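PDB 3TEK: ThermoDBP-single stranded DNA binding protein from Thermoproteus tenax, which binds single-stranded DNA, probably standing in for the canonical single-stranded DNA-binding protein that is displaced in the Thermoproteales. Local coordinates for residues I118-V123 with D136-I141. Numbering follows the deposited sequence.
Sequences ISTELV and DKTQLI
Ser119 and Gln139 form an antiparallel hydrogen-bonded pair in the hairpin of strands 116-124 and 131-142, the latter outermost in the sheet. Ser119 N reaches Gln139 O at 2.9 Å, and Gln139 N returns to Ser119 O at 2.7 Å, nearly along the C=O axis (166°). Their side chains share one face, where the short side chain of Ser119 brings its OG 3.8 Å from Gln139 CB.

On the face covered by helix 83-108, Ile118 can be followed outward: its CB lies 4.0 Å from Gln139 O; CG2, anti to the backbone N, nears that oxygen and, at 4.0 Å, Thr138 CG2; CG1 meets Leu140 CD1 at 3.6 Å, the chains crossing obliquely. Apolar Ile118 and Leu140 suit this side, where Trp99 touches Leu140 and Thr138.

Towards the bend, threonine offers both a methyl and a hydroxyl: Thr120 OG1 is hydrogen-bonded to Trp133 NE1, and Thr138 OG1 to Arg135 O. Glu121 and Lys137 run side by side: Glu121 CG lies 3.8 Å from Lys137 CB, and Asn134 holds Glu121 OE1. Because Glu121 OE2 and Lys137 NZ stay 5.2 Å apart, their attraction is probably modest; backbone bonds and aliphatic contacts carry the join, and residues of strand 131-142 hold the polar ends.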
# COMPACT_ATOMS: atom_id res chain seq x y z
N ILE A 118 -6.56 3.49 5.43
CA ILE A 118 -6.99 2.90 4.19
C ILE A 118 -6.61 1.44 4.20
O ILE A 118 -5.52 1.10 4.55
CB ILE A 118 -6.31 3.58 3.04
CG1 ILE A 118 -6.76 5.02 3.00
CG2 ILE A 118 -6.63 2.91 1.74
CD1 ILE A 118 -5.94 5.87 2.16
N SER A 119 -7.53 0.58 3.84
CA SER A 119 -7.19 -0.80 3.60
C SER A 119 -7.40 -1.07 2.11
O SER A 119 -8.40 -0.65 1.51
CB SER A 119 -8.05 -1.75 4.41
OG SER A 119 -9.38 -1.70 3.92
N THR A 120 -6.44 -1.77 1.53
CA THR A 120 -6.54 -2.12 0.13
C THR A 120 -5.88 -3.47 -0.13
O THR A 120 -5.32 -4.08 0.78
CB THR A 120 -5.95 -1.02 -0.76
OG1 THR A 120 -6.29 -1.28 -2.14
CG2 THR A 120 -4.43 -0.91 -0.54
N GLU A 121 -6.02 -3.96 -1.35
CA GLU A 121 -5.41 -5.21 -1.75
C GLU A 121 -4.53 -5.00 -2.96
O GLU A 121 -4.88 -4.24 -3.86
CB GLU A 121 -6.47 -6.23 -2.13
CG GLU A 121 -7.34 -6.68 -0.99
CD GLU A 121 -8.06 -8.00 -1.29
OE1 GLU A 121 -7.93 -8.57 -2.42
OE2 GLU A 121 -8.75 -8.46 -0.38
N LEU A 122 -3.39 -5.69 -2.95
CA LEU A 122 -2.39 -5.68 -4.03
C LEU A 122 -2.04 -7.12 -4.41
O LEU A 122 -2.10 -8.04 -3.56
CB LEU A 122 -1.10 -4.96 -3.54
CG LEU A 122 -1.26 -3.73 -2.62
CD1 LEU A 122 0.04 -3.30 -1.98
CD2 LEU A 122 -1.87 -2.54 -3.41
N VAL A 123 -1.67 -7.33 -5.68
CA VAL A 123 -1.06 -8.61 -6.14
C VAL A 123 0.34 -8.28 -6.68
O VAL A 123 0.51 -7.45 -7.57
CB VAL A 123 -1.92 -9.30 -7.23
CG1 VAL A 123 -1.22 -10.61 -7.79
CG2 VAL A 123 -3.30 -9.66 -6.68
N ASP A 136 -10.90 -2.19 -6.53
CA ASP A 136 -12.28 -2.53 -6.11
C ASP A 136 -12.35 -2.88 -4.62
O ASP A 136 -13.39 -2.71 -4.01
CB ASP A 136 -12.85 -3.72 -6.90
CG ASP A 136 -13.07 -3.40 -8.39
OD1 ASP A 136 -12.97 -2.21 -8.78
OD2 ASP A 136 -13.38 -4.36 -9.15
N LYS A 137 -11.24 -3.35 -4.04
CA LYS A 137 -11.21 -3.65 -2.60
C LYS A 137 -10.68 -2.51 -1.68
O LYS A 137 -10.40 -2.72 -0.51
CB LYS A 137 -10.41 -4.93 -2.37
CG LYS A 137 -10.96 -6.14 -3.12
CD LYS A 137 -12.36 -6.50 -2.63
CE LYS A 137 -12.61 -7.98 -2.74
NZ LYS A 137 -13.73 -8.39 -1.84
N THR A 138 -10.55 -1.30 -2.20
CA THR A 138 -10.00 -0.22 -1.39
C THR A 138 -11.09 0.32 -0.47
O THR A 138 -12.18 0.59 -0.93
CB THR A 138 -9.47 0.90 -2.28
OG1 THR A 138 -8.48 0.37 -3.17
CG2 THR A 138 -8.85 2.01 -1.44
N GLN A 139 -10.80 0.47 0.82
CA GLN A 139 -11.78 1.07 1.75
C GLN A 139 -11.15 2.02 2.73
O GLN A 139 -9.98 1.89 3.09
CB GLN A 139 -12.51 -0.02 2.52
CG GLN A 139 -13.70 -0.58 1.74
CD GLN A 139 -13.84 -2.05 1.90
OE1 GLN A 139 -13.82 -2.55 3.03
NE2 GLN A 139 -13.97 -2.78 0.78
N LEU A 140 -11.95 3.00 3.14
CA LEU A 140 -11.54 4.02 4.07
C LEU A 140 -12.35 3.92 5.34
O LEU A 140 -13.59 3.81 5.32
CB LEU A 140 -11.79 5.39 3.48
CG LEU A 140 -11.21 6.55 4.27
CD1 LEU A 140 -9.75 6.73 3.92
CD2 LEU A 140 -12.03 7.84 4.03
N ILE A 141 -11.65 3.95 6.46
CA ILE A 141 -12.28 4.21 7.73
C ILE A 141 -11.74 5.56 8.17
O ILE A 141 -10.53 5.80 8.07
CB ILE A 141 -11.97 3.14 8.77
CG1 ILE A 141 -12.69 1.84 8.39
CG2 ILE A 141 -12.47 3.61 10.17
CD1 ILE A 141 -14.22 1.88 8.70